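Local coordinates for metal-dependent hydrolase (Lactobacillus plantarum, PDB 2F6K) that probably acts as a metal-dependent decarboxylase of the amidohydrolase family, splitting carbon dioxide from aminocarboxymuconate semialdehyde or a related carboxylate, at the interface of chains A and B. Numbering follows the deposited sequence. Chains: chain A/B, metal-dependent hydrolase.

Contact 1: the interface of chains A and B. Residues chain A 181, 185, 209, 213, 216-217; chain B 173-174, 209.
A:Phe209 and B:Phe209 stack face to face at the centre, their ring centroids 3.9 Å apart and their planes only 14° from parallel. Each CD1 lies above the partner's ring, offset toward the rim, while the two side chains run at about a right angle to each other. In the plane of the B:Phe209 ring, A:Val213 CG1 and B:Leu174 CD1 sit at its edge; the valine approach is modelled too close to weigh. With CG anti to the backbone N (chi1 173°), B:Leu174 sends its two methyls into chain A. Its CD1 is 3.9 Å from A:Thr181 CG2, and its CD2 is 4.0 Å from A:Ile185 CD1. A:Thr181 turns its hydroxyl OG1 the other way, to a weak hydrogen bond from A:Phe209 N (3.3 Å) within its own chain. Farther out, A:Ile217 CG2 packs 4.1 Å from B:Leu173 CB. At the polar rim the extended A:Arg216 runs past the main chain of B:Leu173, its NE 3.4 Å from B:Leu173 O, a polar approach rather than a clear hydrogen bond. The patch joins helices 171-189 and 210-225 of A to the start of helix 171-189 of B, with Phe209 of both chains in the loop just before helix 210-225.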
# COMPACT_ATOMS: atom_id res chain seq x y z
N THR A 181 -12.44 -3.34 -13.34
CA THR A 181 -13.61 -3.57 -12.51
C THR A 181 -13.76 -2.49 -11.45
O THR A 181 -14.86 -1.97 -11.22
CB THR A 181 -13.53 -4.94 -11.82
OG1 THR A 181 -13.25 -5.96 -12.79
CG2 THR A 181 -14.87 -5.26 -11.16
N ILE A 185 -16.95 0.59 -11.26
CA ILE A 185 -17.74 0.84 -10.08
C ILE A 185 -17.50 2.27 -9.59
O ILE A 185 -18.41 2.94 -9.11
CB ILE A 185 -17.40 -0.19 -8.99
CG1 ILE A 185 -17.67 -1.60 -9.55
CG2 ILE A 185 -18.22 0.07 -7.74
CD1 ILE A 185 -17.42 -2.73 -8.57
N PHE A 209 -14.44 -8.25 -14.91
CA PHE A 209 -15.25 -9.01 -13.96
C PHE A 209 -16.69 -8.52 -13.81
O PHE A 209 -17.44 -9.03 -12.97
CB PHE A 209 -14.60 -8.98 -12.57
CG PHE A 209 -13.27 -9.67 -12.50
CD1 PHE A 209 -12.27 -9.18 -11.67
CD2 PHE A 209 -13.00 -10.79 -13.29
CE1 PHE A 209 -11.02 -9.79 -11.62
CE2 PHE A 209 -11.76 -11.41 -13.24
CZ PHE A 209 -10.76 -10.90 -12.40
N VAL A 213 -19.64 -9.46 -10.91
CA VAL A 213 -19.93 -8.58 -9.77
C VAL A 213 -21.23 -7.79 -9.85
O VAL A 213 -21.84 -7.49 -8.82
CB VAL A 213 -18.79 -7.55 -9.52
CG1 VAL A 213 -17.62 -8.24 -8.88
CG2 VAL A 213 -18.37 -6.89 -10.83
N ARG A 216 -23.89 -8.84 -7.72
CA ARG A 216 -23.54 -8.75 -6.32
C ARG A 216 -23.69 -7.33 -5.77
O ARG A 216 -24.08 -7.13 -4.63
CB ARG A 216 -22.10 -9.23 -6.13
CG ARG A 216 -21.69 -9.52 -4.69
CD ARG A 216 -20.22 -9.92 -4.65
NE ARG A 216 -19.74 -10.18 -3.30
CZ ARG A 216 -20.11 -11.21 -2.56
NH1 ARG A 216 -20.97 -12.10 -3.04
NH2 ARG A 216 -19.64 -11.36 -1.33
N ILE A 217 -23.37 -6.34 -6.60
CA ILE A 217 -23.45 -4.95 -6.18
C ILE A 217 -24.74 -4.25 -6.59
O ILE A 217 -25.03 -3.14 -6.14
CB ILE A 217 -22.27 -4.15 -6.76
CG1 ILE A 217 -22.42 -4.03 -8.28
CG2 ILE A 217 -20.97 -4.84 -6.41
CD1 ILE A 217 -21.34 -3.20 -8.94
N LEU B 173 -18.52 -6.66 -1.07
CA LEU B 173 -19.06 -6.49 -2.42
C LEU B 173 -18.06 -6.72 -3.56
O LEU B 173 -18.43 -7.27 -4.59
CB LEU B 173 -19.68 -5.10 -2.56
CG LEU B 173 -20.86 -4.78 -1.64
CD1 LEU B 173 -21.41 -3.40 -1.99
CD2 LEU B 173 -21.96 -5.82 -1.79
N LEU B 174 -16.81 -6.31 -3.39
CA LEU B 174 -15.81 -6.49 -4.42
C LEU B 174 -14.48 -7.02 -3.84
O LEU B 174 -13.81 -7.86 -4.44
CB LEU B 174 -15.55 -5.17 -5.16
CG LEU B 174 -14.40 -5.20 -6.17
CD1 LEU B 174 -14.77 -6.08 -7.35
CD2 LEU B 174 -14.09 -3.79 -6.64
N PHE B 209 -14.19 -14.80 -8.86
CA PHE B 209 -13.91 -14.48 -10.26
C PHE B 209 -13.26 -15.61 -11.06
O PHE B 209 -12.91 -15.41 -12.23
CB PHE B 209 -13.00 -13.25 -10.35
CG PHE B 209 -13.62 -11.99 -9.83
CD1 PHE B 209 -12.83 -11.04 -9.18
CD2 PHE B 209 -14.99 -11.75 -9.96
CE1 PHE B 209 -13.40 -9.88 -8.67
CE2 PHE B 209 -15.56 -10.60 -9.45
CZ PHE B 209 -14.76 -9.65 -8.80

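Contact 2: the interface of chains A and B. Residues chain A 211-212, 247, 251; chain B 211-212, 247, 251.
The first turn of helix 210-225 and the short helix 248-252 of each chain meet their own copies here across the two-fold axis, bringing A:Thr251 against B:Thr251 and A:Ile212 against B:Ile212. The two threonine side chains cross at about a right angle, A:Thr251 OG1 lying 3.0 Å from B:Thr251 OG1, a hydrogen bond in which either could donate. Each hydroxyl also bonds inside its chain, A:Thr251 OG1 to the carbonyl A:Arg247 O at 3.2 Å, from 41° above the carbonyl plane. Since a hydroxyl carries one proton, the threonine that donates across presumably gives up or weakens its bond to the carbonyl. With OG1 anti to the carbonyl carbon (chi1 -65°), CG2 of A:Thr251 is turned to B:Arg247, 3.6 Å from that residue's CG. The arginine bends at chi3 (-85°), and B:Arg247 CD lies 3.6 Å from the carbonyl oxygen A:Gly211 O. A valine in place of A:Thr251 would probably leave B:Thr251 OG1 without its mate across the axis and A:Arg247 O without the side-chain bond. Beside this polar pair the isoleucines reach toward each other tip to tip, A:Ile212 CG1 3.9 Å from B:Ile212 CD1, and the terminal methyls CD1 to CD1 4.0 Å. In the fold, the patch lies where helix 210-225 begins, next to the loop residue 247 that leads into helix 248-252.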
# COMPACT_ATOMS: atom_id res chain seq x y z
N GLY A 211 -19.25 -9.08 -15.54
CA GLY A 211 -20.17 -10.18 -15.74
C GLY A 211 -20.55 -10.90 -14.46
O GLY A 211 -21.63 -11.46 -14.36
N ILE A 212 -19.66 -10.88 -13.47
CA ILE A 212 -19.94 -11.54 -12.20
C ILE A 212 -20.28 -10.62 -11.01
O ILE A 212 -21.13 -10.97 -10.19
CB ILE A 212 -18.77 -12.45 -11.79
CG1 ILE A 212 -18.69 -13.64 -12.76
CG2 ILE A 212 -18.94 -12.92 -10.34
CD1 ILE A 212 -17.57 -14.63 -12.43
N ARG A 247 -16.55 -18.72 -21.83
CA ARG A 247 -17.35 -18.25 -20.71
C ARG A 247 -17.64 -16.76 -20.59
O ARG A 247 -18.80 -16.36 -20.49
CB ARG A 247 -16.73 -18.75 -19.40
CG ARG A 247 -17.01 -20.23 -19.11
CD ARG A 247 -16.04 -20.77 -18.07
NE ARG A 247 -14.79 -21.21 -18.69
CZ ARG A 247 -14.65 -22.38 -19.30
NH1 ARG A 247 -15.68 -23.22 -19.35
NH2 ARG A 247 -13.50 -22.71 -19.88
N THR A 251 -21.47 -14.65 -20.92
CA THR A 251 -22.07 -14.07 -19.72
C THR A 251 -22.41 -12.60 -19.98
O THR A 251 -23.52 -12.14 -19.68
CB THR A 251 -21.12 -14.17 -18.51
OG1 THR A 251 -20.90 -15.55 -18.17
CG2 THR A 251 -21.72 -13.47 -17.30
N GLY B 211 -14.50 -18.11 -12.49
CA GLY B 211 -15.27 -18.37 -13.69
C GLY B 211 -14.80 -17.57 -14.90
O GLY B 211 -14.96 -18.01 -16.04
N ILE B 212 -14.21 -16.41 -14.66
CA ILE B 212 -13.73 -15.58 -15.76
C ILE B 212 -12.20 -15.54 -15.97
O ILE B 212 -11.73 -15.50 -17.10
CB ILE B 212 -14.23 -14.13 -15.62
CG1 ILE B 212 -15.75 -14.10 -15.84
CG2 ILE B 212 -13.50 -13.21 -16.61
CD1 ILE B 212 -16.36 -12.71 -15.76
N ARG B 247 -26.01 -15.56 -13.52
CA ARG B 247 -24.77 -15.68 -14.27
C ARG B 247 -23.61 -16.48 -13.67
O ARG B 247 -23.10 -17.39 -14.31
CB ARG B 247 -24.28 -14.28 -14.66
CG ARG B 247 -25.04 -13.65 -15.82
CD ARG B 247 -24.82 -12.14 -15.87
NE ARG B 247 -25.75 -11.44 -14.98
CZ ARG B 247 -27.01 -11.17 -15.30
NH1 ARG B 247 -27.47 -11.53 -16.48
NH2 ARG B 247 -27.81 -10.57 -14.43
N THR B 251 -21.84 -20.24 -15.05
CA THR B 251 -20.51 -20.22 -15.64
C THR B 251 -19.63 -21.26 -14.93
O THR B 251 -18.94 -22.06 -15.58
CB THR B 251 -19.85 -18.82 -15.52
OG1 THR B 251 -20.59 -17.87 -16.29
CG2 THR B 251 -18.42 -18.86 -16.04

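Contact 3: the interface of chains A and B. Residues chain A 131, 159-160, 182; chain B 162, 164-165.
Over one face of the A:Tyr131 ring stands B:Val165, its CB 3.9 Å from the ring centroid and offset toward the rim, in a CH-pi contact. Its CG1 sits between the backbone N and the carbonyl carbon (chi1 72°), which puts CG2 anti to the N and carries it across that face to 3.5 Å from the ring's CG. B:Pro162 approaches from the same side of the plane but toward the phenol end, its CB 3.7 Å from A:Tyr131 CE1. The hydroxyl is fixed from within chain A: A:Ala159 N donates to A:Tyr131 OH over 2.9 Å, nearly straight at 171°, which should restrain the ring where the proline and valine meet it. Around B:Pro162, A:Ile160 CG1 lies 3.7 Å from the proline CA. The selenomethionine A:Met182 crosses B:Pro162 at about a right angle, its CE 4.0 Å from the proline CG. A water-mediated link joins the chains: water 1 lies 3.0 Å from the backbone A:Tyr131 N, and water 1 is 2.7 Å from the carbonyl oxygen B:Asn164 O. The tyrosine is thus engaged by ring, hydroxyl and main chain together. The patch appears to clasp the 162-165 loop of one subunit onto the other, probably helping to set the two subunits in register.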
# COMPACT_ATOMS: atom_id res chain seq x y z
N TYR A 131 -7.88 7.30 -10.43
CA TYR A 131 -8.77 6.44 -11.20
C TYR A 131 -9.77 7.24 -12.01
O TYR A 131 -10.29 8.26 -11.55
CB TYR A 131 -9.49 5.45 -10.27
CG TYR A 131 -8.63 4.28 -9.85
CD1 TYR A 131 -7.62 4.43 -8.90
CD2 TYR A 131 -8.74 3.05 -10.51
CE1 TYR A 131 -6.73 3.40 -8.63
CE2 TYR A 131 -7.85 2.00 -10.24
CZ TYR A 131 -6.85 2.19 -9.30
OH TYR A 131 -5.92 1.19 -9.10
N ALA A 159 -3.12 0.71 -8.63
CA ALA A 159 -2.23 1.60 -7.89
C ALA A 159 -1.37 0.84 -6.89
O ALA A 159 -0.16 1.02 -6.84
CB ALA A 159 -3.04 2.68 -7.18
N ILE A 160 -2.01 -0.01 -6.08
CA ILE A 160 -1.29 -0.81 -5.09
C ILE A 160 -2.01 -2.14 -4.86
O ILE A 160 -3.24 -2.22 -4.97
CB ILE A 160 -1.17 -0.08 -3.74
CG1 ILE A 160 -2.57 0.10 -3.14
CG2 ILE A 160 -0.50 1.27 -3.92
CD1 ILE A 160 -2.56 0.64 -1.74
N MSE A 182 -12.66 -2.16 -10.78
CA MSE A 182 -12.72 -1.14 -9.75
C MSE A 182 -13.09 0.20 -10.37
O MSE A 182 -13.88 0.95 -9.80
CB MSE A 182 -11.38 -1.03 -9.01
CG MSE A 182 -10.98 -2.29 -8.25
SE MSE A 182 -9.45 -2.02 -7.04
CE MSE A 182 -8.01 -2.15 -8.32
N PRO B 162 -5.95 0.24 -3.62
CA PRO B 162 -5.80 1.65 -3.99
C PRO B 162 -6.68 2.50 -3.06
O PRO B 162 -7.84 2.15 -2.80
CB PRO B 162 -6.28 1.69 -5.43
CG PRO B 162 -5.89 0.34 -5.94
CD PRO B 162 -6.32 -0.56 -4.80
N ASN B 164 -7.71 5.84 -3.45
CA ASN B 164 -8.67 6.71 -4.11
C ASN B 164 -9.54 6.09 -5.18
O ASN B 164 -9.60 6.60 -6.30
CB ASN B 164 -7.97 7.93 -4.70
CG ASN B 164 -7.44 8.86 -3.64
OD1 ASN B 164 -8.19 9.36 -2.80
ND2 ASN B 164 -6.14 9.11 -3.68
N VAL B 165 -10.22 5.00 -4.84
CA VAL B 165 -11.12 4.34 -5.78
C VAL B 165 -12.15 3.55 -4.96
O VAL B 165 -11.82 2.99 -3.92
CB VAL B 165 -10.36 3.39 -6.74
CG1 VAL B 165 -9.87 2.15 -6.00
CG2 VAL B 165 -11.26 3.00 -7.91
O HOH W 1 -8.81 8.61 -7.93

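Contact 4: the interface of chains A and B. Residues chain A 173, 177, 208-209, 248; chain B 212-213, 216.
Helix 171-189, the loop at 208-209 and helix 248-252 of chain A meet helix 210-225 of chain B, in a pairing of two amidohydrolase-family subunits that may be the biological dimer. A:Phe177 is held between two groups on opposite faces: its own chain's A:Ala208 CA on one, and on the other B:Arg216 CD, 3.8 Å from the ring centroid in a CH-pi contact. A chi1 of -166° swings CG away from the backbone N, and the chain then runs extended to NE, laying B:Arg216 along that face. Its guanidinium is inclined 30° to the ring, with A:Phe177 CE2 over its centre; that approach is modelled too short for its length to count. At the main-chain end of the same arginine, A:Leu173 CD2 lies 3.8 Å from the carbonyl oxygen B:Arg216 O. An alanine at B:Arg216 would probably strip that face of A:Phe177 of its cover, leaving the ring less restrained on the side of chain B. The ring's edge is occupied too, B:Ile212 CG2 coming in plane to 3.9 Å from A:Phe177 CE1. The same methyl is met at about a right angle by the extended A:Gln248, whose CG is 4.0 Å from B:Ile212 CG2. On the isoleucine's other branch, B:Ile212 CD1 rests 3.5 Å from the carbonyl oxygen A:Ala208 O. A:Phe177 CB also lies 3.6 Å above the plane of the A:Phe209 ring, on the face away from chain B's phenylalanine.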
# COMPACT_ATOMS: atom_id res chain seq x y z
N LEU A 173 -2.67 -10.41 -16.53
CA LEU A 173 -3.43 -11.62 -16.26
C LEU A 173 -4.54 -11.49 -15.21
O LEU A 173 -5.60 -12.09 -15.37
CB LEU A 173 -2.48 -12.75 -15.85
CG LEU A 173 -1.43 -13.18 -16.88
CD1 LEU A 173 -0.66 -14.37 -16.33
CD2 LEU A 173 -2.10 -13.56 -18.19
N PHE A 177 -7.75 -6.78 -15.01
CA PHE A 177 -9.16 -7.01 -14.76
C PHE A 177 -9.64 -6.39 -13.46
O PHE A 177 -10.72 -5.79 -13.41
CB PHE A 177 -9.49 -8.49 -14.77
CG PHE A 177 -9.70 -9.05 -16.15
CD1 PHE A 177 -10.60 -10.08 -16.36
CD2 PHE A 177 -9.02 -8.51 -17.24
CE1 PHE A 177 -10.83 -10.58 -17.64
CE2 PHE A 177 -9.25 -9.00 -18.52
CZ PHE A 177 -10.15 -10.04 -18.72
N ALA A 208 -14.19 -7.21 -18.15
CA ALA A 208 -13.40 -7.80 -17.08
C ALA A 208 -14.28 -8.65 -16.17
O ALA A 208 -14.84 -9.65 -16.62
CB ALA A 208 -12.70 -6.70 -16.29
N PHE A 209 -14.44 -8.25 -14.91
CA PHE A 209 -15.25 -9.01 -13.96
C PHE A 209 -16.69 -8.52 -13.81
O PHE A 209 -17.44 -9.03 -12.97
CB PHE A 209 -14.60 -8.98 -12.57
CG PHE A 209 -13.27 -9.67 -12.50
CD1 PHE A 209 -12.27 -9.18 -11.67
CD2 PHE A 209 -13.00 -10.79 -13.29
CE1 PHE A 209 -11.02 -9.79 -11.62
CE2 PHE A 209 -11.76 -11.41 -13.24
CZ PHE A 209 -10.76 -10.90 -12.40
N GLN A 248 -16.60 -15.93 -20.62
CA GLN A 248 -16.75 -14.49 -20.46
C GLN A 248 -17.75 -13.80 -21.38
O GLN A 248 -18.74 -13.24 -20.91
CB GLN A 248 -15.39 -13.80 -20.59
CG GLN A 248 -15.38 -12.40 -20.00
CD GLN A 248 -14.10 -11.65 -20.28
OE1 GLN A 248 -13.76 -10.69 -19.60
NE2 GLN A 248 -13.37 -12.10 -21.30
N ILE B 212 -14.21 -16.41 -14.66
CA ILE B 212 -13.73 -15.58 -15.76
C ILE B 212 -12.20 -15.54 -15.97
O ILE B 212 -11.73 -15.50 -17.10
CB ILE B 212 -14.23 -14.13 -15.62
CG1 ILE B 212 -15.75 -14.10 -15.84
CG2 ILE B 212 -13.50 -13.21 -16.61
CD1 ILE B 212 -16.36 -12.71 -15.76
N VAL B 213 -11.42 -15.56 -14.89
CA VAL B 213 -9.96 -15.50 -15.05
C VAL B 213 -9.29 -16.79 -15.50
O VAL B 213 -8.26 -16.75 -16.18
CB VAL B 213 -9.25 -15.03 -13.76
CG1 VAL B 213 -9.43 -13.56 -13.59
CG2 VAL B 213 -9.78 -15.78 -12.55
N ARG B 216 -8.11 -16.94 -18.86
CA ARG B 216 -7.10 -15.94 -19.13
C ARG B 216 -5.72 -16.36 -18.65
O ARG B 216 -4.71 -16.06 -19.29
CB ARG B 216 -7.51 -14.62 -18.46
CG ARG B 216 -6.75 -13.39 -18.93
CD ARG B 216 -7.21 -12.17 -18.13
NE ARG B 216 -6.49 -10.95 -18.49
CZ ARG B 216 -6.63 -10.33 -19.65
NH1 ARG B 216 -7.46 -10.80 -20.57
NH2 ARG B 216 -5.93 -9.23 -19.90

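Contacts 1, 2 and 4 form one continuous strip, the centres of their C-alpha atoms lying about 9 to 12 Å apart. A:Phe209 belongs to contacts 1 and 4, and B:Ile212 to contacts 2 and 4, so contact 4 connects the other two. Contact 3 stands about 14 Å from contact 1 and about 24 Å from contact 2, centre to centre, at the far end of the strip; helix 171-189 links it to contacts 1 and 4. Helix 210-225 serves contacts 1, 2 and 4. Two-fold symmetry repeats every contact, consistent with a dimer within the four-copy assembly, though the structure alone does not show it is biological.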